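Side-chain contacts in peptidase M16 domain protein (PDB 4XEA), which probably hydrolyses peptide bonds as a metal-dependent peptidase of the M16 (insulinase) family: residues His53-Gly58 and Leu181-Asp186; Ala60-His65 and Glu171-Ile176; Thr90-Thr95 and Ile164-Thr169; Asp114-Ile119 and Thr187-Ser192. One frame throughout, in Å; residues are numbered along the deposited sequence.

Contact 1 (His53-Gly58 and Leu181-Asp186)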
# COMPACT_ATOMS: atom_id res chain seq x y z
N HIS A 53 -38.73 -2.68 9.03
CA HIS A 53 -38.07 -3.88 8.53
C HIS A 53 -36.85 -4.25 9.37
O HIS A 53 -36.11 -3.38 9.86
CB HIS A 53 -37.65 -3.67 7.09
CG HIS A 53 -38.77 -3.33 6.16
ND1 HIS A 53 -39.66 -4.27 5.69
CD2 HIS A 53 -39.12 -2.15 5.58
CE1 HIS A 53 -40.51 -3.68 4.86
NE2 HIS A 53 -40.22 -2.40 4.80
N GLU A 54 -36.69 -5.55 9.57
CA GLU A 54 -35.50 -6.11 10.16
C GLU A 54 -34.95 -7.19 9.23
O GLU A 54 -35.59 -8.20 8.97
CB GLU A 54 -35.81 -6.70 11.52
CG GLU A 54 -34.55 -7.16 12.23
CD GLU A 54 -34.51 -6.76 13.69
OE1 GLU A 54 -34.04 -7.58 14.51
OE2 GLU A 54 -34.95 -5.62 14.02
N MSE A 55 -33.75 -6.94 8.72
CA MSE A 55 -33.19 -7.77 7.68
C MSE A 55 -32.23 -8.76 8.27
O MSE A 55 -31.67 -8.52 9.33
CB MSE A 55 -32.40 -6.92 6.70
CG MSE A 55 -33.20 -5.92 5.93
SE MSE A 55 -34.41 -6.72 4.63
CE MSE A 55 -36.03 -6.79 5.65
N PRO A 56 -31.98 -9.86 7.53
CA PRO A 56 -30.83 -10.68 7.84
C PRO A 56 -29.57 -9.91 7.57
O PRO A 56 -29.53 -9.08 6.65
CB PRO A 56 -30.93 -11.85 6.83
CG PRO A 56 -32.31 -11.79 6.30
CD PRO A 56 -32.70 -10.35 6.34
N ASP A 57 -28.53 -10.19 8.36
CA ASP A 57 -27.25 -9.56 8.13
C ASP A 57 -26.66 -9.97 6.79
O ASP A 57 -26.84 -11.11 6.35
CB ASP A 57 -26.31 -9.87 9.29
CG ASP A 57 -26.66 -9.07 10.54
OD1 ASP A 57 -27.04 -7.88 10.42
OD2 ASP A 57 -26.58 -9.63 11.65
N GLY A 58 -25.98 -9.04 6.13
CA GLY A 58 -25.26 -9.36 4.91
C GLY A 58 -25.74 -8.65 3.67
O GLY A 58 -25.14 -8.82 2.62
N LEU A 181 -33.55 -8.17 -0.94
CA LEU A 181 -32.47 -7.50 -1.64
C LEU A 181 -33.03 -6.34 -2.43
O LEU A 181 -32.45 -5.25 -2.46
CB LEU A 181 -31.73 -8.47 -2.58
CG LEU A 181 -30.77 -9.49 -1.98
CD1 LEU A 181 -30.40 -10.61 -3.01
CD2 LEU A 181 -29.51 -8.79 -1.43
N LEU A 182 -34.16 -6.58 -3.09
CA LEU A 182 -34.78 -5.57 -3.94
C LEU A 182 -35.32 -4.41 -3.10
O LEU A 182 -35.20 -3.24 -3.49
CB LEU A 182 -35.90 -6.18 -4.81
CG LEU A 182 -35.47 -7.04 -6.01
CD1 LEU A 182 -36.66 -7.37 -6.89
CD2 LEU A 182 -34.39 -6.34 -6.83
N LEU A 183 -35.87 -4.73 -1.94
CA LEU A 183 -36.36 -3.69 -1.02
C LEU A 183 -35.20 -2.80 -0.60
O LEU A 183 -35.28 -1.58 -0.69
CB LEU A 183 -37.00 -4.32 0.20
CG LEU A 183 -37.21 -3.31 1.34
CD1 LEU A 183 -38.39 -2.38 0.99
CD2 LEU A 183 -37.44 -4.04 2.62
N CYS A 184 -34.11 -3.41 -0.15
CA CYS A 184 -32.96 -2.64 0.31
C CYS A 184 -32.36 -1.85 -0.82
O CYS A 184 -32.00 -0.70 -0.61
CB CYS A 184 -31.92 -3.51 1.00
SG CYS A 184 -32.58 -4.20 2.48
N TYR A 185 -32.31 -2.41 -2.03
CA TYR A 185 -31.76 -1.68 -3.16
C TYR A 185 -32.66 -0.47 -3.49
O TYR A 185 -32.16 0.63 -3.71
CB TYR A 185 -31.59 -2.57 -4.41
CG TYR A 185 -31.12 -1.81 -5.62
CD1 TYR A 185 -32.00 -1.43 -6.64
CD2 TYR A 185 -29.78 -1.48 -5.77
CE1 TYR A 185 -31.56 -0.72 -7.73
CE2 TYR A 185 -29.34 -0.78 -6.84
CZ TYR A 185 -30.21 -0.40 -7.81
OH TYR A 185 -29.73 0.29 -8.88
N ASP A 186 -33.97 -0.69 -3.53
CA ASP A 186 -34.89 0.40 -3.86
C ASP A 186 -34.84 1.48 -2.78
O ASP A 186 -34.90 2.66 -3.09
CB ASP A 186 -36.35 -0.09 -4.11
CG ASP A 186 -36.54 -0.77 -5.47
OD1 ASP A 186 -35.68 -0.67 -6.41
OD2 ASP A 186 -37.61 -1.41 -5.61
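Leu183 sets its CD2 methyl squarely over the imidazole of His53, 3.7 Å from the ring centroid and only 3° off the ring normal. This is a textbook CH-pi contact, in which all five ring atoms lie almost equally far from one methyl. The two side chains meet head-on, and Leu183 reaches across because its CG stands anti to the backbone N (chi1 166°). A branched aliphatic chain suits this place, since one methyl of the fork can sit over the ring face. Beside this pair, selenomethionine Met55 bends at chi2 and chi3, bringing its SE 3.8 Å from SG of Cys184, while its CE lies 4.3 Å from Leu183 CD2. The small thiol leaves room for the long, flexible methionine chain. No hydrogen bond crosses this apolar patch. The looser side is polar: Glu54 and Asp186 are both exposed and take no part in the packing, and His53 and Met55 are themselves only partly covered. Phe46 of strand 45-48, the partner of strand 51-54, meets the His53 ring and also touches Met55, Leu183 and Cys184. Helix 178-188 thus lies against this small antiparallel sheet, while Leu181 and Cys184 also face helix 59-66.

Contact 2 (Ala60-His65 and Glu171-Ile176). With NI (nickel (II) ion), chain C.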
# COMPACT_ATOMS: atom_id res chain seq x y z
N ALA A 60 -26.10 -5.32 2.49
CA ALA A 60 -25.26 -4.31 1.84
C ALA A 60 -24.20 -4.99 0.95
O ALA A 60 -24.00 -4.62 -0.22
CB ALA A 60 -24.62 -3.36 2.85
N HIS A 61 -23.57 -6.01 1.51
CA HIS A 61 -22.44 -6.69 0.85
C HIS A 61 -22.90 -7.64 -0.27
O HIS A 61 -22.22 -7.77 -1.30
CB HIS A 61 -21.66 -7.43 1.93
CG HIS A 61 -20.68 -8.40 1.40
ND1 HIS A 61 -20.97 -9.75 1.29
CD2 HIS A 61 -19.43 -8.24 0.90
CE1 HIS A 61 -19.93 -10.37 0.77
NE2 HIS A 61 -18.98 -9.49 0.55
N PHE A 62 -24.04 -8.28 -0.08
CA PHE A 62 -24.69 -9.08 -1.14
C PHE A 62 -24.99 -8.18 -2.38
O PHE A 62 -24.67 -8.53 -3.53
CB PHE A 62 -25.97 -9.70 -0.58
CG PHE A 62 -26.42 -10.95 -1.29
CD1 PHE A 62 -26.79 -10.92 -2.62
CD2 PHE A 62 -26.55 -12.15 -0.59
CE1 PHE A 62 -27.23 -12.09 -3.26
CE2 PHE A 62 -26.99 -13.30 -1.23
CZ PHE A 62 -27.32 -13.27 -2.55
N LEU A 63 -25.58 -7.02 -2.14
CA LEU A 63 -25.86 -6.07 -3.23
C LEU A 63 -24.56 -5.63 -3.92
O LEU A 63 -24.51 -5.54 -5.15
CB LEU A 63 -26.62 -4.84 -2.72
CG LEU A 63 -28.06 -5.06 -2.25
CD1 LEU A 63 -28.60 -3.75 -1.70
CD2 LEU A 63 -28.96 -5.59 -3.45
N GLU A 64 -23.49 -5.45 -3.14
CA GLU A 64 -22.19 -5.09 -3.72
C GLU A 64 -21.74 -6.13 -4.70
O GLU A 64 -21.27 -5.80 -5.79
CB GLU A 64 -21.13 -4.87 -2.63
CG GLU A 64 -19.74 -4.48 -3.19
CD GLU A 64 -18.62 -5.21 -2.45
OE1 GLU A 64 -18.54 -5.12 -1.22
OE2 GLU A 64 -17.85 -5.93 -3.10
N HIS A 65 -21.86 -7.40 -4.33
CA HIS A 65 -21.45 -8.46 -5.20
C HIS A 65 -22.29 -8.47 -6.49
O HIS A 65 -21.77 -8.72 -7.57
CB HIS A 65 -21.61 -9.82 -4.51
CG HIS A 65 -20.38 -10.28 -3.82
ND1 HIS A 65 -19.72 -11.44 -4.18
CD2 HIS A 65 -19.67 -9.74 -2.80
CE1 HIS A 65 -18.67 -11.60 -3.40
NE2 HIS A 65 -18.61 -10.58 -2.56
N GLU A 171 -25.73 -18.58 8.06
CA GLU A 171 -27.17 -18.65 8.35
C GLU A 171 -27.96 -17.43 7.82
O GLU A 171 -29.00 -17.56 7.18
CB GLU A 171 -27.39 -18.73 9.87
CG GLU A 171 -26.45 -19.72 10.62
CD GLU A 171 -25.10 -19.09 11.07
OE1 GLU A 171 -25.03 -18.56 12.20
OE2 GLU A 171 -24.12 -19.13 10.29
N SER A 172 -27.45 -16.24 8.09
CA SER A 172 -28.18 -15.05 7.70
C SER A 172 -28.15 -14.89 6.19
O SER A 172 -29.15 -14.56 5.57
CB SER A 172 -27.62 -13.82 8.43
OG SER A 172 -26.43 -13.33 7.83
N VAL A 173 -26.99 -15.14 5.58
CA VAL A 173 -26.86 -15.02 4.14
C VAL A 173 -27.84 -16.00 3.46
O VAL A 173 -28.53 -15.65 2.50
CB VAL A 173 -25.41 -15.24 3.68
CG1 VAL A 173 -25.36 -15.59 2.20
CG2 VAL A 173 -24.58 -14.00 3.96
N ARG A 174 -27.93 -17.20 4.01
CA ARG A 174 -28.85 -18.21 3.52
C ARG A 174 -30.32 -17.79 3.62
O ARG A 174 -31.13 -18.22 2.78
CB ARG A 174 -28.58 -19.54 4.24
CG ARG A 174 -29.80 -20.41 4.55
CD ARG A 174 -29.96 -21.60 3.61
NE ARG A 174 -30.93 -21.37 2.52
CZ ARG A 174 -30.68 -21.50 1.21
NH1 ARG A 174 -31.66 -21.28 0.34
NH2 ARG A 174 -29.47 -21.84 0.75
N ALA A 175 -30.69 -16.97 4.60
CA ALA A 175 -32.09 -16.56 4.73
C ALA A 175 -32.44 -15.36 3.83
O ALA A 175 -33.62 -15.04 3.66
CB ALA A 175 -32.45 -16.26 6.18
N ILE A 176 -31.44 -14.68 3.28
CA ILE A 176 -31.70 -13.51 2.42
C ILE A 176 -32.57 -13.93 1.22
O ILE A 176 -32.33 -14.98 0.63
CB ILE A 176 -30.36 -12.84 1.94
CG1 ILE A 176 -29.64 -12.17 3.11
CG2 ILE A 176 -30.61 -11.79 0.87
CD1 ILE A 176 -28.28 -11.57 2.77
NI NI C . -17.34 -9.91 -0.89
O HOH W 1 -15.38 -9.97 -2.34
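Phe62 and Ile176 supply the closest apolar meeting between helix 59-66 and segment 171-176: ring atom CD2 of Phe62 lies 3.8 Å from the CD1 methyl of Ile176, the side chains running alongside each other and pointing opposite ways. Phe62 points its ring across because CG is anti to the backbone N (chi1 -155°). More loosely, Val173 brings CG1 to the ring edge, near its plane, 4.4 Å from Phe62 CE2. A large flat side chain can span the gap, and the two branched side chains meet it with methyl groups; Leu181 and Ile133 continue this buried packing. Hydrogen bonding is left to neighbours, for Lys130 NZ binds the carbonyl oxygens of Arg174 and Ile176. Metal coordination occupies another side of helix 59-66. His61 NE2 and His65 NE2 each hold the nickel ion at 2.2 Å, a water lies 2.4 Å from it, and Glu136 completes the protein ligands. As a second-shell residue, Glu129 takes a hydrogen bond with His65 ND1, which restrains the rotation of that ring. Two histidines one helical turn apart, with Glu64 just before the second, form the inverted HXXEH motif of M16 metallopeptidases, whose usual metal is zinc.

Contact 3 (Thr90-Thr95 and Ile164-Thr169)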
# COMPACT_ATOMS: atom_id res chain seq x y z
N THR A 90 -17.82 -2.78 0.64
CA THR A 90 -18.85 -2.49 1.64
C THR A 90 -18.16 -2.32 2.98
O THR A 90 -17.24 -3.11 3.33
CB THR A 90 -19.79 -3.67 1.75
OG1 THR A 90 -20.25 -4.01 0.44
CG2 THR A 90 -20.97 -3.35 2.66
N THR A 91 -18.56 -1.29 3.71
CA THR A 91 -18.09 -1.10 5.09
C THR A 91 -19.29 -0.96 6.02
O THR A 91 -20.43 -1.29 5.65
CB THR A 91 -17.00 -0.00 5.27
OG1 THR A 91 -16.50 -0.09 6.62
CG2 THR A 91 -17.53 1.41 5.03
N PHE A 92 -19.05 -0.52 7.25
CA PHE A 92 -20.10 -0.53 8.27
C PHE A 92 -21.29 0.30 7.87
O PHE A 92 -22.45 -0.07 8.13
CB PHE A 92 -19.54 -0.04 9.61
CG PHE A 92 -18.44 -0.89 10.13
CD1 PHE A 92 -18.67 -2.25 10.38
CD2 PHE A 92 -17.19 -0.38 10.34
CE1 PHE A 92 -17.67 -3.07 10.86
CE2 PHE A 92 -16.18 -1.22 10.86
CZ PHE A 92 -16.43 -2.56 11.09
N ASP A 93 -21.02 1.47 7.30
CA ASP A 93 -22.05 2.48 7.09
C ASP A 93 -22.12 3.06 5.68
O ASP A 93 -22.89 4.02 5.44
CB ASP A 93 -21.92 3.62 8.13
CG ASP A 93 -20.57 4.34 8.10
OD1 ASP A 93 -19.72 4.01 7.24
OD2 ASP A 93 -20.35 5.22 8.95
N HIS A 94 -21.34 2.51 4.76
CA HIS A 94 -21.51 2.86 3.35
C HIS A 94 -21.00 1.73 2.46
O HIS A 94 -20.27 0.82 2.90
CB HIS A 94 -20.87 4.23 3.01
CG HIS A 94 -19.36 4.24 3.01
ND1 HIS A 94 -18.61 4.54 4.13
CD2 HIS A 94 -18.47 3.98 2.02
CE1 HIS A 94 -17.32 4.47 3.82
NE2 HIS A 94 -17.21 4.16 2.54
N THR A 95 -21.48 1.76 1.21
CA THR A 95 -21.01 0.92 0.13
C THR A 95 -20.54 1.85 -0.99
O THR A 95 -21.23 2.84 -1.33
CB THR A 95 -22.13 -0.01 -0.43
OG1 THR A 95 -22.85 -0.64 0.64
CG2 THR A 95 -21.55 -1.08 -1.34
N ILE A 164 -21.31 -8.24 14.05
CA ILE A 164 -21.35 -9.20 12.95
C ILE A 164 -20.47 -8.72 11.81
O ILE A 164 -20.49 -7.54 11.44
CB ILE A 164 -22.78 -9.37 12.45
CG1 ILE A 164 -23.68 -9.70 13.65
CG2 ILE A 164 -22.89 -10.53 11.41
CD1 ILE A 164 -23.34 -11.02 14.32
N ASP A 165 -19.70 -9.63 11.21
CA ASP A 165 -18.81 -9.22 10.14
C ASP A 165 -19.60 -8.73 8.90
O ASP A 165 -20.76 -9.06 8.72
CB ASP A 165 -17.82 -10.33 9.76
CG ASP A 165 -16.53 -9.77 9.07
OD1 ASP A 165 -16.34 -8.50 8.95
OD2 ASP A 165 -15.74 -10.60 8.65
N ILE A 166 -18.94 -7.95 8.08
CA ILE A 166 -19.56 -7.25 6.96
C ILE A 166 -20.37 -8.14 6.02
O ILE A 166 -21.45 -7.73 5.58
CB ILE A 166 -18.52 -6.36 6.24
CG1 ILE A 166 -18.15 -5.16 7.17
CG2 ILE A 166 -19.04 -5.88 4.86
CD1 ILE A 166 -16.81 -4.53 6.84
N ALA A 167 -19.87 -9.36 5.75
CA ALA A 167 -20.56 -10.32 4.89
C ALA A 167 -21.76 -11.04 5.54
O ALA A 167 -22.52 -11.71 4.86
CB ALA A 167 -19.54 -11.36 4.34
N GLY A 168 -21.93 -10.88 6.84
CA GLY A 168 -22.99 -11.57 7.58
C GLY A 168 -22.49 -12.90 8.08
O GLY A 168 -21.29 -13.11 8.19
N THR A 169 -23.42 -13.82 8.36
CA THR A 169 -23.07 -15.23 8.66
C THR A 169 -23.55 -16.16 7.54
O THR A 169 -24.27 -15.74 6.63
CB THR A 169 -23.68 -15.69 10.02
OG1 THR A 169 -25.11 -15.65 9.95
CG2 THR A 169 -23.23 -14.79 11.17
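Ile166 lays its branched side chain over the end of strand 84-90, with CG2 3.6 Å from the carbonyl O of Thr90 and 3.9 Å from the CG2 methyl of the same residue. Thr90 can offer this methyl because, with OG1 beside the backbone N (chi1 -52°), CG2 is left anti to it, while OG1 hydrogen-bonds to OE1 of Glu64; threonine serves both an apolar and a polar neighbour here. The other branch of Ile166 runs on to CD1, 4.1 Å from CA of Thr91, and CG1 lies 4.3 Å from CE1 of Phe92, so one isoleucine touches three successive residues. No hydrogen bond joins the segments; each is shaped by its own. In 164-169 a type I turn from Asp165 to Gly168 is closed by Gly168 N to Asp165 O, 2.9 Å, and Asp165 OD1 takes a weak bond from Ile166 N while pairing with Arg146. Gly168 has a positive phi of 89°, and a beta carbon there would collide with the carbonyl O of Ala167. In 90-95, Thr91 N bonds to His94 O, and Thr91 CG2 lies over one face of the His94 ring, toward its rim. This loop joins strands 84-90 and 95-101 at the edge of the six-stranded sheet. Segment 164-169 leads into helix 170-175, with Thr169 OG1 capping its start through Ser172 N, and Ala167 rests on helices 59-66 and 123-141.

Contact 4 (Asp114-Ile119 and Thr187-Ser192). With NA (sodium ion), chain B.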
# COMPACT_ATOMS: atom_id res chain seq x y z
N ASP A 114 -24.56 4.17 -14.65
CA ASP A 114 -25.44 3.14 -15.22
C ASP A 114 -25.44 1.82 -14.44
O ASP A 114 -26.51 1.29 -14.12
CB ASP A 114 -25.08 2.88 -16.68
CG ASP A 114 -25.43 4.06 -17.59
OD1 ASP A 114 -26.14 5.00 -17.15
OD2 ASP A 114 -25.00 4.01 -18.74
N PHE A 115 -24.27 1.29 -14.08
CA PHE A 115 -24.26 -0.05 -13.45
C PHE A 115 -24.68 -0.03 -11.97
O PHE A 115 -25.11 -1.04 -11.42
CB PHE A 115 -22.94 -0.80 -13.72
CG PHE A 115 -21.91 -0.76 -12.59
CD1 PHE A 115 -21.98 -1.67 -11.55
CD2 PHE A 115 -20.84 0.14 -12.62
CE1 PHE A 115 -21.00 -1.67 -10.52
CE2 PHE A 115 -19.89 0.16 -11.61
CZ PHE A 115 -19.97 -0.75 -10.55
N VAL A 116 -24.57 1.12 -11.32
CA VAL A 116 -25.00 1.25 -9.93
C VAL A 116 -26.51 1.57 -9.85
O VAL A 116 -27.15 1.22 -8.86
CB VAL A 116 -24.14 2.29 -9.22
CG1 VAL A 116 -24.60 2.53 -7.77
CG2 VAL A 116 -22.63 1.83 -9.24
N GLN A 117 -27.06 2.21 -10.90
CA GLN A 117 -28.48 2.62 -10.91
C GLN A 117 -29.45 1.60 -11.51
O GLN A 117 -30.64 1.88 -11.64
CB GLN A 117 -28.64 4.01 -11.58
CG GLN A 117 -28.09 5.11 -10.69
CD GLN A 117 -28.14 6.49 -11.28
OE1 GLN A 117 -27.97 6.73 -12.52
NE2 GLN A 117 -28.35 7.45 -10.38
N SER A 118 -28.95 0.42 -11.89
CA SER A 118 -29.83 -0.72 -12.22
C SER A 118 -29.31 -1.95 -11.54
O SER A 118 -28.10 -2.12 -11.40
CB SER A 118 -29.90 -0.99 -13.73
OG SER A 118 -30.29 0.17 -14.43
N ILE A 119 -30.20 -2.84 -11.13
CA ILE A 119 -29.74 -4.11 -10.54
C ILE A 119 -30.41 -5.21 -11.29
O ILE A 119 -31.56 -5.05 -11.72
CB ILE A 119 -30.06 -4.25 -9.05
CG1 ILE A 119 -29.21 -5.38 -8.47
CG2 ILE A 119 -31.56 -4.48 -8.84
CD1 ILE A 119 -29.16 -5.46 -6.99
N THR A 187 -34.66 1.09 -1.52
CA THR A 187 -34.67 2.04 -0.42
C THR A 187 -33.39 2.87 -0.36
O THR A 187 -33.46 4.08 -0.14
CB THR A 187 -34.86 1.32 0.92
OG1 THR A 187 -36.09 0.59 0.90
CG2 THR A 187 -34.86 2.30 2.12
N PHE A 188 -32.24 2.22 -0.54
CA PHE A 188 -30.95 2.84 -0.22
C PHE A 188 -30.16 3.30 -1.41
O PHE A 188 -29.24 4.07 -1.25
CB PHE A 188 -30.10 1.89 0.63
CG PHE A 188 -30.61 1.71 2.03
CD1 PHE A 188 -31.30 0.56 2.38
CD2 PHE A 188 -30.41 2.69 2.99
CE1 PHE A 188 -31.80 0.39 3.68
CE2 PHE A 188 -30.87 2.52 4.30
CZ PHE A 188 -31.56 1.36 4.66
N TYR A 189 -30.51 2.84 -2.61
CA TYR A 189 -29.77 3.20 -3.80
C TYR A 189 -30.44 4.30 -4.59
O TYR A 189 -30.08 4.55 -5.73
CB TYR A 189 -29.51 1.98 -4.66
CG TYR A 189 -28.29 1.21 -4.23
CD1 TYR A 189 -28.32 0.43 -3.07
CD2 TYR A 189 -27.10 1.27 -4.97
CE1 TYR A 189 -27.19 -0.29 -2.65
CE2 TYR A 189 -25.98 0.54 -4.57
CZ TYR A 189 -26.03 -0.21 -3.38
OH TYR A 189 -24.95 -0.96 -2.98
N HIS A 190 -31.40 4.99 -3.98
CA HIS A 190 -31.96 6.16 -4.57
C HIS A 190 -30.92 7.28 -4.60
O HIS A 190 -30.13 7.40 -3.68
CB HIS A 190 -33.21 6.64 -3.78
CG HIS A 190 -33.98 7.69 -4.51
ND1 HIS A 190 -33.65 9.02 -4.47
CD2 HIS A 190 -35.07 7.59 -5.32
CE1 HIS A 190 -34.50 9.71 -5.22
NE2 HIS A 190 -35.37 8.87 -5.74
N PRO A 191 -30.92 8.10 -5.65
CA PRO A 191 -29.85 9.10 -5.74
C PRO A 191 -29.77 10.10 -4.57
O PRO A 191 -28.68 10.63 -4.29
CB PRO A 191 -30.14 9.83 -7.07
CG PRO A 191 -31.47 9.28 -7.56
CD PRO A 191 -31.64 7.95 -6.93
N SER A 192 -30.90 10.34 -3.91
CA SER A 192 -30.99 11.21 -2.76
C SER A 192 -30.23 10.63 -1.57
O SER A 192 -29.92 11.37 -0.62
CB SER A 192 -32.46 11.44 -2.35
OG SER A 192 -33.06 10.21 -1.98
NA NA B . -25.94 -2.97 -11.64
O HOH W 2 -28.55 6.48 -7.43
O HOH W 3 -25.85 -3.44 -13.90
O HOH W 4 -26.64 -5.38 -11.29
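The side-chain oxygen OE1 of Gln117 is gripped by two donors, Gln215 NE2 and Lys218 NZ, and this holds the amide in place beside Pro191. At the other end of the amide, Gln117 NE2 lies 4.5 Å from Pro191 CB and donates to a water at 3.1 Å; the same water donates to the carbonyl O of Tyr189 at 3.0 Å. An amide suits this position because one end accepts while the other donates, so the water bridges segments that share no direct hydrogen bond. The apolar part is Val116 against Tyr189. Val116 CG1, anti to the backbone N (chi1 177°), comes in the ring plane to the edge of the tyrosine, 4.0 Å from Tyr189 CD2, with the valine side chain roughly perpendicular to that of the tyrosine. The valine also carries a carbonyl that accepts Tyr185 OH, while Tyr189 places its own hydroxyl on Tyr97 OH. Beyond Tyr189, His190 ND1 accepts from Ser192 N at 3.1 Å and shares a hydrogen bond with Ser192 OG. On the 114-119 side a sodium ion is bound by Phe115 O at 2.1 Å and Ser118 O at 2.3 Å, with two waters and Met67 O. The arrangement is thus a sodium site of three main-chain carbonyls, set beside the packing of helix 105-116 and the residues after it on the end of helix 178-188 in this M16 peptidase.

How the contacts relate
From the N terminus, residues 53-58 open the longest loop, which contact 1 closes at helix 178-188. Within it, contact 2 joins helix 59-66 to 171-176, and within that again contact 3 joins 90-95 to 164-169, giving three loops one inside another. Contact 4 starts at 114-119, inside all three, and ends at 187-192, beyond them, so it crosses each. Together they fasten the small antiparallel sheet, the metal-binding helix, the edge of the six-stranded sheet and the end region of helix 105-116 to segment 164-192. Neighbouring contacts also touch: Asp57 O bonds to Ser172 OG, and Leu63 packs on Ile119 and Tyr189.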